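Local coordinates for gamma-glutamyltransferase 1 Threonine peptidase. MEROPS family T03 (Pseudomonas nitroreducens, PDB 7D9E), which forms the large subunit of a gamma-glutamyltransferase, which probably moves gamma-glutamyl groups from donors such as glutamine to amines or water, at residues Lys41-Ile46 with Val54-Ala59; Glu148-Ala153 with Glu207-Lys212; Thr67-Gly72 with Thr159-Ala164; Leu134-Gln139 with Tyr245-Arg250. All coordinates share one frame; numbering follows the deposited sequence.

Contact 1. Residues Lys41-Ile46 with Val54-Ala59; sequences KVAAEI and VDAAVA
Val42 meets Ala59 through one branch: its CG1 lies 3.6 Å from Ala59 CB. With CG1 anti to the backbone N (chi1 171°), that methyl is swung onto the partner helix, while CG2 is left for other neighbours. One residue on, Ala43 marks the place where the two backbones come nearest, its CA being 4.7 Å from Ala56 CA. So short a separation is possible because each side offers only a methyl group here; the two CB atoms stand 4.4 Å apart, and Ala56 CB also lies 3.9 Å from the carbonyl oxygen of Ala43. Ile46, a turn after Val42, carries the broadest part of the contact and splits its branches between two turns of helix 54-59. Ile46 CG2, anti to the backbone N, rests against the backbone at Ala56, 3.6 Å from Ala56 N, and reaches Asp55 CB as well. Ile46 CG1 instead goes to Ala59 CB at 3.8 Å, so that the Ala59 methyl is touched by both Val42 and Ile46. No hydrogen bond joins the segments. The local axes approach to 8.4 Å, and their directions differ by 149°, as in an antiparallel helical hairpin closed by a short connection and packed through small residues. The carboxylate of Asp55 looks elsewhere, OD1 accepting from the backbone N of both Lys143 and Leu144. Around the hairpin, helix 146-159 covers Val42 through Pro152 and Tyr156, helix 130-141 presents His138 to Asp55 and Val58, and the other chain packs on Ala44, Ala56 and Ala57.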
loop_
_atom_site.group_PDB
_atom_site.type_symbol
_atom_site.label_atom_id
_atom_site.label_comp_id
_atom_site.label_asym_id
_atom_site.label_seq_id
_atom_site.Cartn_x
_atom_site.Cartn_y
_atom_site.Cartn_z
ATOM N N LYS A 41 6.689 -18.047 -6.754
ATOM C CA LYS A 41 6.556 -19.432 -7.197
ATOM C C LYS A 41 5.093 -19.802 -7.395
ATOM O O LYS A 41 4.733 -20.453 -8.388
ATOM C CB LYS A 41 7.191 -20.370 -6.157
ATOM C CG LYS A 41 7.002 -21.859 -6.451
ATOM C CD LYS A 41 7.599 -22.746 -5.368
ATOM N N VAL A 42 4.231 -19.387 -6.467
ATOM C CA VAL A 42 2.821 -19.745 -6.552
ATOM C C VAL A 42 2.172 -19.072 -7.751
ATOM O O VAL A 42 1.458 -19.714 -8.529
ATOM C CB VAL A 42 2.102 -19.389 -5.243
ATOM C CG1 VAL A 42 0.607 -19.537 -5.379
ATOM C CG2 VAL A 42 2.623 -20.273 -4.121
ATOM N N ALA A 43 2.371 -17.759 -7.897
ATOM C CA ALA A 43 1.785 -17.068 -9.039
ATOM C C ALA A 43 2.218 -17.725 -10.338
ATOM O O ALA A 43 1.411 -17.902 -11.257
ATOM C CB ALA A 43 2.201 -15.599 -9.047
ATOM N N ALA A 44 3.492 -18.087 -10.430
ATOM C CA ALA A 44 4.003 -18.674 -11.662
ATOM C C ALA A 44 3.378 -20.038 -11.919
ATOM O O ALA A 44 3.061 -20.369 -13.066
ATOM C CB ALA A 44 5.525 -18.761 -11.589
ATOM N N GLU A 45 3.193 -20.839 -10.868
ATOM C CA GLU A 45 2.544 -22.137 -11.032
ATOM C C GLU A 45 1.122 -21.977 -11.539
ATOM O O GLU A 45 0.675 -22.740 -12.402
ATOM C CB GLU A 45 2.524 -22.878 -9.697
ATOM C CG GLU A 45 3.750 -23.728 -9.441
ATOM C CD GLU A 45 3.778 -24.302 -8.037
ATOM O OE1 GLU A 45 2.770 -24.158 -7.309
ATOM O OE2 GLU A 45 4.804 -24.910 -7.666
ATOM N N ILE A 46 0.388 -20.997 -11.003
ATOM C CA ILE A 46 -0.982 -20.755 -11.451
ATOM C C ILE A 46 -1.000 -20.346 -12.919
ATOM O O ILE A 46 -1.782 -20.867 -13.720
ATOM C CB ILE A 46 -1.663 -19.696 -10.564
ATOM C CG1 ILE A 46 -1.769 -20.169 -9.114
ATOM C CG2 ILE A 46 -3.045 -19.364 -11.132
ATOM C CD1 ILE A 46 -2.449 -21.517 -8.950
ATOM N N VAL A 54 -5.972 -12.913 -12.285
ATOM C CA VAL A 54 -6.747 -12.815 -11.056
ATOM C C VAL A 54 -6.656 -14.114 -10.264
ATOM O O VAL A 54 -6.485 -14.089 -9.038
ATOM C CB VAL A 54 -8.202 -12.415 -11.356
ATOM C CG1 VAL A 54 -9.046 -12.504 -10.091
ATOM C CG2 VAL A 54 -8.247 -11.012 -11.953
ATOM N N ASP A 55 -6.759 -15.263 -10.944
ATOM C CA ASP A 55 -6.507 -16.536 -10.271
ATOM C C ASP A 55 -5.154 -16.512 -9.582
ATOM O O ASP A 55 -5.012 -16.905 -8.415
ATOM C CB ASP A 55 -6.526 -17.695 -11.264
ATOM C CG ASP A 55 -7.861 -17.878 -11.914
ATOM O OD1 ASP A 55 -8.874 -17.935 -11.173
ATOM O OD2 ASP A 55 -7.901 -17.947 -13.162
ATOM N N ALA A 56 -4.136 -16.056 -10.304
ATOM C CA ALA A 56 -2.798 -16.047 -9.742
ATOM C C ALA A 56 -2.709 -15.076 -8.576
ATOM O O ALA A 56 -2.044 -15.356 -7.570
ATOM C CB ALA A 56 -1.792 -15.678 -10.826
ATOM N N ALA A 57 -3.394 -13.936 -8.685
ATOM C CA ALA A 57 -3.377 -12.956 -7.605
ATOM C C ALA A 57 -4.034 -13.490 -6.340
ATOM O O ALA A 57 -3.543 -13.248 -5.232
ATOM C CB ALA A 57 -4.047 -11.664 -8.064
ATOM N N VAL A 58 -5.135 -14.224 -6.478
ATOM C CA VAL A 58 -5.784 -14.825 -5.317
ATOM C C VAL A 58 -4.841 -15.798 -4.625
ATOM O O VAL A 58 -4.630 -15.734 -3.408
ATOM C CB VAL A 58 -7.096 -15.504 -5.735
ATOM C CG1 VAL A 58 -7.666 -16.286 -4.569
ATOM C CG2 VAL A 58 -8.062 -14.452 -6.240
ATOM N N ALA A 59 -4.252 -16.711 -5.394
ATOM C CA ALA A 59 -3.352 -17.686 -4.790
ATOM C C ALA A 59 -2.171 -16.984 -4.129
ATOM O O ALA A 59 -1.746 -17.367 -3.033
ATOM C CB ALA A 59 -2.901 -18.694 -5.845
#

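Contact 2. Residues Glu148-Ala153 with Glu207-Lys212; sequences ELLTPA and ERIADK
Leu150 reaches from helix 146-159 to Ala210 on helix 200-212, and the contact is nearly all made by this one side chain. Its CB starts the interface 3.7 Å from Ala210 CB. At the next atom, CG lies 3.9 Å from both CB and CA of Ala210. The torsions explain why the branch point comes so close: chi1 is -87° and chi2 -70°, which leaves neither methyl anti to CA, and the C-H of CG is aimed at the alanine while the two methyls splay to its flanks. Of these, CD1 touches Ile209 CG2 loosely at 4.4 Å, and CD2 stays 4.5 Å from Ala210 CA. This is plain apolar helix-helix packing, a leucine laid against an alanine, buried and with no hydrogen bond between the segments. The turn that carries Leu150 is kinked: Pro152 has no N-H to give to Glu148 O. Glu148 O takes two bonds from Thr151 instead, one from its backbone N and one of 2.7 Å from Thr151 OG1, which approaches with a C=O...O angle of 142°. Thr151 thus supplies a donor for a carbonyl that the proline cannot serve. The same two helices are also joined by a hydrogen bond from Trp146 NE1, at the start of helix 146-159, to Ile209 O, while Arg208 turns away to a salt bridge with Asp216. Leu150 also packs on Phe62 of helix 53-67, whereas Leu149 meets Asp55 and Val58 of that helix, Ile46 of helix 37-48 and His138 of helix 130-141; Ile209 touches Val131 of the last.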
loop_
_atom_site.group_PDB
_atom_site.type_symbol
_atom_site.label_atom_id
_atom_site.label_comp_id
_atom_site.label_asym_id
_atom_site.label_seq_id
_atom_site.Cartn_x
_atom_site.Cartn_y
_atom_site.Cartn_z
ATOM N N GLU A 148 -9.020 -24.658 -4.955
ATOM C CA GLU A 148 -7.693 -25.064 -5.403
ATOM C C GLU A 148 -6.686 -23.923 -5.278
ATOM O O GLU A 148 -5.495 -24.166 -5.039
ATOM C CB GLU A 148 -7.767 -25.540 -6.857
ATOM C CG GLU A 148 -8.623 -26.788 -7.075
ATOM C CD GLU A 148 -8.334 -27.897 -6.083
ATOM N N LEU A 149 -7.140 -22.676 -5.409
ATOM C CA LEU A 149 -6.235 -21.537 -5.294
ATOM C C LEU A 149 -5.732 -21.334 -3.872
ATOM O O LEU A 149 -4.725 -20.641 -3.674
ATOM C CB LEU A 149 -6.971 -20.282 -5.755
ATOM C CG LEU A 149 -7.356 -20.277 -7.239
ATOM C CD1 LEU A 149 -8.135 -19.002 -7.514
ATOM C CD2 LEU A 149 -6.150 -20.386 -8.152
ATOM N N LEU A 150 -6.418 -21.891 -2.879
ATOM C CA LEU A 150 -5.977 -21.804 -1.499
ATOM C C LEU A 150 -4.974 -22.895 -1.149
ATOM O O LEU A 150 -4.284 -22.773 -0.132
ATOM C CB LEU A 150 -7.183 -21.914 -0.555
ATOM C CG LEU A 150 -7.982 -20.668 -0.154
ATOM C CD1 LEU A 150 -7.198 -19.765 0.769
ATOM C CD2 LEU A 150 -8.430 -19.903 -1.414
ATOM N N THR A 151 -4.838 -23.940 -1.969
ATOM C CA THR A 151 -4.016 -25.064 -1.543
ATOM C C THR A 151 -2.544 -24.690 -1.376
ATOM O O THR A 151 -1.922 -25.194 -0.430
ATOM C CB THR A 151 -4.195 -26.288 -2.454
ATOM O OG1 THR A 151 -3.872 -25.969 -3.806
ATOM C CG2 THR A 151 -5.625 -26.746 -2.389
ATOM N N PRO A 152 -1.938 -23.841 -2.219
ATOM C CA PRO A 152 -0.544 -23.464 -1.947
ATOM C C PRO A 152 -0.366 -22.815 -0.584
ATOM O O PRO A 152 0.546 -23.177 0.169
ATOM C CB PRO A 152 -0.217 -22.483 -3.089
ATOM C CG PRO A 152 -1.123 -22.897 -4.201
ATOM C CD PRO A 152 -2.413 -23.286 -3.499
ATOM N N ALA A 153 -1.223 -21.846 -0.256
ATOM C CA ALA A 153 -1.125 -21.175 1.034
ATOM C C ALA A 153 -1.329 -22.152 2.180
ATOM O O ALA A 153 -0.615 -22.102 3.190
ATOM C CB ALA A 153 -2.159 -20.054 1.102
ATOM N N GLU A 207 -8.131 -23.609 5.298
ATOM C CA GLU A 207 -8.962 -24.708 4.811
ATOM C C GLU A 207 -10.441 -24.353 4.869
ATOM O O GLU A 207 -11.200 -24.659 3.936
ATOM C CB GLU A 207 -8.692 -25.990 5.603
ATOM C CG GLU A 207 -7.295 -26.546 5.436
ATOM C CD GLU A 207 -7.129 -27.908 6.087
ATOM O OE1 GLU A 207 -7.353 -28.017 7.310
ATOM O OE2 GLU A 207 -6.786 -28.874 5.370
ATOM N N ARG A 208 -10.878 -23.722 5.961
ATOM C CA ARG A 208 -12.269 -23.283 6.048
ATOM C C ARG A 208 -12.589 -22.252 4.972
ATOM O O ARG A 208 -13.664 -22.302 4.356
ATOM C CB ARG A 208 -12.564 -22.708 7.434
ATOM C CG ARG A 208 -12.453 -23.746 8.551
ATOM C CD ARG A 208 -13.016 -23.265 9.875
ATOM N NE ARG A 208 -12.369 -22.060 10.384
ATOM C CZ ARG A 208 -11.277 -22.055 11.141
ATOM N NH1 ARG A 208 -10.699 -23.201 11.470
ATOM N NH2 ARG A 208 -10.762 -20.904 11.557
ATOM N N ILE A 209 -11.685 -21.294 4.753
ATOM C CA ILE A 209 -11.892 -20.296 3.702
ATOM C C ILE A 209 -11.937 -20.961 2.335
ATOM O O ILE A 209 -12.727 -20.568 1.463
ATOM C CB ILE A 209 -10.803 -19.208 3.789
ATOM C CG1 ILE A 209 -10.972 -18.408 5.078
ATOM C CG2 ILE A 209 -10.870 -18.289 2.586
ATOM C CD1 ILE A 209 -9.807 -17.482 5.437
ATOM N N ALA A 210 -11.113 -21.993 2.125
ATOM C CA ALA A 210 -11.145 -22.702 0.849
ATOM C C ALA A 210 -12.511 -23.331 0.608
ATOM O O ALA A 210 -12.990 -23.384 -0.531
ATOM C CB ALA A 210 -10.068 -23.783 0.823
ATOM N N ASP A 211 -13.143 -23.822 1.667
ATOM C CA ASP A 211 -14.416 -24.517 1.552
ATOM C C ASP A 211 -15.609 -23.575 1.575
ATOM O O ASP A 211 -16.614 -23.845 0.902
ATOM C CB ASP A 211 -14.571 -25.526 2.689
ATOM C CG ASP A 211 -13.626 -26.695 2.570
ATOM O OD1 ASP A 211 -13.141 -26.959 1.447
ATOM O OD2 ASP A 211 -13.359 -27.344 3.604
ATOM N N LYS A 212 -15.538 -22.489 2.349
ATOM C CA LYS A 212 -16.695 -21.641 2.611
ATOM C C LYS A 212 -16.501 -20.194 2.190
ATOM O O LYS A 212 -17.425 -19.391 2.331
ATOM C CB LYS A 212 -17.071 -21.691 4.099
ATOM C CG LYS A 212 -17.254 -23.103 4.640
#

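Contact 3. Residues Thr67-Gly72 with Thr159-Ala164; sequences TYPEAG and TGFKVA
The phenyl ring of Phe161 lies flat over the backbone of Thr67. Thr67 CA sits 3.6 Å from the ring centroid and only 8° off the ring normal, a CH-pi contact almost centred on the face. Toward the root of the ring, Thr67 CG2 is 3.8 Å from Phe161 CG; toward the far end, Thr67 O comes within 3.3 Å of Phe161 CE2. The ring is brought here by a chi1 of 70°, which sets CG between the backbone N and the carbonyl carbon. Pro69 adds a lighter touch, its CD 4.2 Å from Phe161 CZ. The polar atoms of Thr67 are met by other parts of the chain: Asp36 binds Thr67 OG1, and Gln167 NE2 donates both to Thr67 O, the carbonyl oxygen that borders the ring, and to Glu70 OE1. Phe161 itself belongs to a two-stranded antiparallel ribbon, with backbone bonds to Phe197. The aromatic side chain therefore joins that ribbon to the end of helix 53-67, where the chain leaves helical geometry at Tyr68. The loop that follows packs at Ala71 on Thr1 of the other chain, the N-terminal threonine that is probably the nucleophile, as in Ntn hydrolases of family T03.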
loop_
_atom_site.group_PDB
_atom_site.type_symbol
_atom_site.label_atom_id
_atom_site.label_comp_id
_atom_site.label_asym_id
_atom_site.label_seq_id
_atom_site.Cartn_x
_atom_site.Cartn_y
_atom_site.Cartn_z
ATOM N N THR A 67 3.356 -16.451 4.347
ATOM C CA THR A 67 4.805 -16.311 4.290
ATOM C C THR A 67 5.304 -14.902 4.554
ATOM O O THR A 67 6.508 -14.740 4.776
ATOM C CB THR A 67 5.355 -16.797 2.937
ATOM O OG1 THR A 67 4.926 -15.909 1.896
ATOM C CG2 THR A 67 4.884 -18.220 2.646
ATOM N N TYR A 68 4.419 -13.890 4.552
ATOM C CA TYR A 68 4.976 -12.551 4.655
ATOM C C TYR A 68 3.999 -11.927 5.718
ATOM O O TYR A 68 3.379 -10.891 5.456
ATOM C CB TYR A 68 4.768 -11.843 3.360
ATOM C CG TYR A 68 5.676 -10.667 3.044
ATOM C CD1 TYR A 68 6.880 -10.919 2.425
ATOM C CD2 TYR A 68 5.471 -9.403 3.526
ATOM C CE1 TYR A 68 7.753 -9.916 2.100
ATOM C CE2 TYR A 68 6.386 -8.376 3.249
ATOM C CZ TYR A 68 7.528 -8.660 2.540
ATOM O OH TYR A 68 8.478 -7.703 2.242
ATOM N N PRO A 69 3.845 -12.548 6.898
ATOM C CA PRO A 69 2.798 -12.104 7.845
ATOM C C PRO A 69 2.982 -10.690 8.394
ATOM O O PRO A 69 2.041 -10.144 9.016
ATOM C CB PRO A 69 2.899 -13.128 8.987
ATOM C CG PRO A 69 4.288 -13.663 8.892
ATOM C CD PRO A 69 4.570 -13.717 7.404
ATOM N N GLU A 70 4.151 -10.084 8.215
ATOM C CA GLU A 70 4.300 -8.692 8.607
ATOM C C GLU A 70 3.354 -7.786 7.833
ATOM O O GLU A 70 3.045 -6.681 8.302
ATOM C CB GLU A 70 5.755 -8.253 8.456
ATOM C CG GLU A 70 6.349 -8.383 7.068
ATOM C CD GLU A 70 7.063 -9.706 6.806
ATOM O OE1 GLU A 70 6.499 -10.780 7.138
ATOM O OE2 GLU A 70 8.203 -9.657 6.274
ATOM N N ALA A 71 2.883 -8.222 6.661
ATOM C CA ALA A 71 2.082 -7.363 5.804
ATOM C C ALA A 71 1.033 -8.117 4.995
ATOM O O ALA A 71 -0.128 -7.705 4.966
ATOM C CB ALA A 71 2.990 -6.554 4.874
ATOM N N GLY A 72 1.418 -9.209 4.334
ATOM C CA GLY A 72 0.416 -10.081 3.750
ATOM C C GLY A 72 -0.505 -10.591 4.834
ATOM O O GLY A 72 -0.083 -10.790 5.974
ATOM N N THR A 159 3.352 -26.914 6.428
ATOM C CA THR A 159 4.694 -27.480 6.396
ATOM C C THR A 159 5.800 -26.438 6.427
ATOM O O THR A 159 6.972 -26.815 6.554
ATOM C CB THR A 159 4.884 -28.405 5.180
ATOM O OG1 THR A 159 4.614 -27.704 3.967
ATOM C CG2 THR A 159 3.943 -29.603 5.272
ATOM N N GLY A 160 5.472 -25.162 6.303
ATOM C CA GLY A 160 6.346 -24.077 6.696
ATOM C C GLY A 160 6.952 -23.332 5.514
ATOM O O GLY A 160 6.840 -23.723 4.350
ATOM N N PHE A 161 7.577 -22.205 5.857
ATOM C CA PHE A 161 8.415 -21.439 4.945
ATOM C C PHE A 161 9.628 -20.952 5.742
ATOM O O PHE A 161 9.608 -20.936 6.975
ATOM C CB PHE A 161 7.662 -20.231 4.360
ATOM C CG PHE A 161 7.404 -19.158 5.366
ATOM C CD1 PHE A 161 6.323 -19.243 6.225
ATOM C CD2 PHE A 161 8.257 -18.073 5.470
ATOM C CE1 PHE A 161 6.099 -18.266 7.158
ATOM C CE2 PHE A 161 8.046 -17.112 6.408
ATOM C CZ PHE A 161 6.970 -17.206 7.263
ATOM N N LYS A 162 10.682 -20.552 5.030
ATOM C CA LYS A 162 11.930 -20.112 5.644
ATOM C C LYS A 162 11.870 -18.615 5.951
ATOM O O LYS A 162 11.679 -17.794 5.039
ATOM C CB LYS A 162 13.102 -20.450 4.720
ATOM C CG LYS A 162 14.467 -20.098 5.259
ATOM C CD LYS A 162 15.579 -20.616 4.338
ATOM C CE LYS A 162 16.946 -20.421 4.974
ATOM N NZ LYS A 162 18.040 -20.336 3.961
ATOM N N VAL A 163 12.025 -18.275 7.237
ATOM C CA VAL A 163 11.978 -16.883 7.689
ATOM C C VAL A 163 13.200 -16.128 7.171
ATOM O O VAL A 163 14.337 -16.606 7.261
ATOM C CB VAL A 163 11.897 -16.838 9.221
ATOM C CG1 VAL A 163 12.076 -15.420 9.748
ATOM C CG2 VAL A 163 10.560 -17.401 9.680
ATOM N N ALA A 164 12.972 -14.932 6.637
ATOM C CA ALA A 164 14.011 -14.077 6.092
ATOM C C ALA A 164 14.664 -13.205 7.165
ATOM O O ALA A 164 14.063 -12.888 8.194
ATOM C CB ALA A 164 13.386 -13.179 5.018
#

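Contact 4. Residues Leu134-Gln139 with Tyr245-Arg250; sequences LWEAHQ and YQAKWR
A partly buried, water-bridged packing of helix on sheet joins Glu136 and Ala137 of helix 130-141 to Ala247, just before strand 248-257, and Trp249 at its start. This strand belongs to the four-stranded antiparallel sheet of the chain, and the layering of helices on sheet agrees with the sandwich architecture of the Ntn-hydrolase fold. Trp249 turns the benzo edge of its indole to the helix: Glu136 O lies in the ring plane, 3.7 Å from Trp249 CZ2, and Ala137 CA is 4.1 Å from Trp249 CH2. With chi1 at -66°, CG is anti to the carbonyl carbon, and the far end of the indole approaches the helix. Arg140 makes a cation-pi interaction with the same ring, while Leu91 of the adjacent strand 87-93 and Leu82 of strand 77-84 pack on it. The side chain of Glu136 bends at chi2 (-59°); its CG comes 4.3 Å from Ala247 CB, and its carboxylate faces the two waters rather than the strand directly. Water 1 accepts from Ala247 N and donates to Glu136 OE2, carrying a backbone N-H across to the acid. Water 2 is held by Trp249 and Glu136 together. It gives one hydrogen to Glu136 OE1 at 2.7 Å. The other goes to Glu136 O at 2.8 Å. In return, water 2 takes a weak bond of 3.3 Å from Trp249 NE1.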
loop_
_atom_site.group_PDB
_atom_site.type_symbol
_atom_site.label_atom_id
_atom_site.label_comp_id
_atom_site.label_asym_id
_atom_site.label_seq_id
_atom_site.Cartn_x
_atom_site.Cartn_y
_atom_site.Cartn_z
ATOM N N LEU A 134 -10.598 -10.553 -2.043
ATOM C CA LEU A 134 -10.113 -11.626 -2.909
ATOM C C LEU A 134 -11.279 -12.433 -3.463
ATOM O O LEU A 134 -11.279 -12.819 -4.644
ATOM C CB LEU A 134 -9.144 -12.508 -2.132
ATOM C CG LEU A 134 -7.912 -11.774 -1.589
ATOM C CD1 LEU A 134 -7.089 -12.701 -0.701
ATOM C CD2 LEU A 134 -7.086 -11.234 -2.735
ATOM N N TRP A 135 -12.301 -12.679 -2.634
ATOM C CA TRP A 135 -13.497 -13.358 -3.109
ATOM C C TRP A 135 -14.186 -12.586 -4.230
ATOM O O TRP A 135 -14.525 -13.152 -5.279
ATOM C CB TRP A 135 -14.474 -13.524 -1.949
ATOM C CG TRP A 135 -15.758 -14.164 -2.385
ATOM C CD1 TRP A 135 -16.958 -13.548 -2.568
ATOM C CD2 TRP A 135 -15.958 -15.546 -2.708
ATOM N NE1 TRP A 135 -17.898 -14.462 -2.983
ATOM C CE2 TRP A 135 -17.307 -15.695 -3.079
ATOM C CE3 TRP A 135 -15.124 -16.670 -2.715
ATOM C CZ2 TRP A 135 -17.847 -16.920 -3.443
ATOM C CZ3 TRP A 135 -15.668 -17.891 -3.082
ATOM C CH2 TRP A 135 -17.015 -18.002 -3.445
ATOM N N GLU A 136 -14.434 -11.294 -4.011
ATOM C CA GLU A 136 -15.120 -10.498 -5.023
ATOM C C GLU A 136 -14.337 -10.464 -6.331
ATOM O O GLU A 136 -14.930 -10.575 -7.408
ATOM C CB GLU A 136 -15.378 -9.080 -4.510
ATOM C CG GLU A 136 -16.445 -8.977 -3.420
ATOM C CD GLU A 136 -17.814 -9.499 -3.831
ATOM O OE1 GLU A 136 -18.032 -9.776 -5.032
ATOM O OE2 GLU A 136 -18.673 -9.646 -2.937
ATOM N N ALA A 137 -13.012 -10.316 -6.263
ATOM C CA ALA A 137 -12.221 -10.301 -7.487
ATOM C C ALA A 137 -12.322 -11.638 -8.210
ATOM O O ALA A 137 -12.515 -11.687 -9.427
ATOM C CB ALA A 137 -10.759 -9.981 -7.165
ATOM N N HIS A 138 -12.190 -12.739 -7.470
ATOM C CA HIS A 138 -12.265 -14.053 -8.093
ATOM C C HIS A 138 -13.651 -14.340 -8.672
ATOM O O HIS A 138 -13.777 -14.899 -9.773
ATOM C CB HIS A 138 -11.883 -15.136 -7.092
ATOM C CG HIS A 138 -11.776 -16.488 -7.719
ATOM N ND1 HIS A 138 -12.741 -17.459 -7.580
ATOM C CD2 HIS A 138 -10.835 -17.004 -8.544
ATOM C CE1 HIS A 138 -12.387 -18.526 -8.274
ATOM N NE2 HIS A 138 -11.231 -18.276 -8.861
ATOM N N GLN A 139 -14.704 -13.968 -7.947
ATOM C CA GLN A 139 -16.057 -14.193 -8.442
ATOM C C GLN A 139 -16.264 -13.506 -9.779
ATOM O O GLN A 139 -16.978 -14.013 -10.654
ATOM C CB GLN A 139 -17.049 -13.625 -7.433
ATOM C CG GLN A 139 -17.314 -14.521 -6.272
ATOM C CD GLN A 139 -18.253 -15.635 -6.643
ATOM O OE1 GLN A 139 -17.863 -16.801 -6.710
ATOM N NE2 GLN A 139 -19.492 -15.277 -6.946
ATOM N N TYR A 245 -19.673 -6.044 6.409
ATOM C CA TYR A 245 -18.534 -5.642 5.592
ATOM C C TYR A 245 -18.799 -5.906 4.108
ATOM O O TYR A 245 -19.229 -6.997 3.724
ATOM C CB TYR A 245 -17.240 -6.361 6.012
ATOM C CG TYR A 245 -16.104 -5.761 5.207
ATOM C CD1 TYR A 245 -15.537 -4.555 5.569
ATOM C CD2 TYR A 245 -15.713 -6.326 3.997
ATOM C CE1 TYR A 245 -14.554 -3.960 4.776
ATOM C CE2 TYR A 245 -14.758 -5.732 3.206
ATOM C CZ TYR A 245 -14.191 -4.555 3.600
ATOM O OH TYR A 245 -13.238 -3.960 2.782
ATOM N N GLN A 246 -18.492 -4.917 3.265
ATOM C CA GLN A 246 -18.569 -5.083 1.822
ATOM C C GLN A 246 -17.317 -4.475 1.194
ATOM O O GLN A 246 -16.921 -3.360 1.540
ATOM C CB GLN A 246 -19.810 -4.386 1.255
ATOM C CG GLN A 246 -21.095 -5.041 1.699
ATOM N N ALA A 247 -16.698 -5.205 0.281
ATOM C CA ALA A 247 -15.740 -4.573 -0.609
ATOM C C ALA A 247 -16.521 -3.783 -1.654
ATOM O O ALA A 247 -17.700 -4.045 -1.913
ATOM C CB ALA A 247 -14.865 -5.620 -1.276
ATOM N N LYS A 248 -15.859 -2.798 -2.252
ATOM C CA LYS A 248 -16.538 -1.919 -3.193
ATOM C C LYS A 248 -15.740 -1.805 -4.477
ATOM O O LYS A 248 -14.553 -1.480 -4.445
ATOM C CB LYS A 248 -16.701 -0.516 -2.591
ATOM C CG LYS A 248 -17.648 -0.478 -1.390
ATOM C CD LYS A 248 -17.720 0.916 -0.780
ATOM N N TRP A 249 -16.417 -2.009 -5.606
ATOM C CA TRP A 249 -15.834 -1.679 -6.895
ATOM C C TRP A 249 -15.988 -0.177 -7.108
ATOM O O TRP A 249 -17.047 0.394 -6.830
ATOM C CB TRP A 249 -16.563 -2.432 -8.002
ATOM C CG TRP A 249 -16.389 -3.934 -7.952
ATOM C CD1 TRP A 249 -17.268 -4.854 -7.430
ATOM C CD2 TRP A 249 -15.253 -4.682 -8.406
ATOM N NE1 TRP A 249 -16.754 -6.124 -7.561
ATOM C CE2 TRP A 249 -15.513 -6.044 -8.142
ATOM C CE3 TRP A 249 -14.045 -4.333 -9.020
ATOM C CZ2 TRP A 249 -14.608 -7.057 -8.477
ATOM C CZ3 TRP A 249 -13.147 -5.339 -9.333
ATOM C CH2 TRP A 249 -13.438 -6.687 -9.068
ATOM N N ARG A 250 -14.916 0.470 -7.568
ATOM C CA ARG A 250 -14.934 1.896 -7.851
ATOM C C ARG A 250 -14.299 2.148 -9.209
ATOM O O ARG A 250 -13.513 1.334 -9.708
ATOM C CB ARG A 250 -14.147 2.696 -6.796
ATOM C CG ARG A 250 -14.483 2.336 -5.338
ATOM C CD ARG A 250 -13.711 3.230 -4.409
ATOM N NE ARG A 250 -13.972 3.040 -2.976
ATOM C CZ ARG A 250 -14.967 3.595 -2.295
ATOM N NH1 ARG A 250 -15.838 4.391 -2.889
ATOM N NH2 ARG A 250 -15.062 3.358 -0.994
HETATM O O HOH W 1 -18.412 -7.358 -0.779
HETATM O O HOH W 2 -17.427 -9.371 -7.625
#

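From the N terminus, contact 1 closes first, a short hairpin of helices 37-48 and 53-67 completed before any other contact opens. The exit of helix 53-67 opens contact 3, whose loop shuts at strand 161-162. Within that loop begin contact 4, on helix 130-141, and contact 2, on helix 146-159; both close later, so each crosses contact 3. Contact 2, ending at helix 200-212, is nested inside the longer loop that contact 4 closes at strand 248-257. Contacts 1, 2 and 4 touch one another around Asp55, His138 and Leu149, linking the helical layer to the sheet, whereas contact 3 stays about 7 Å or more from the others at nearest atoms.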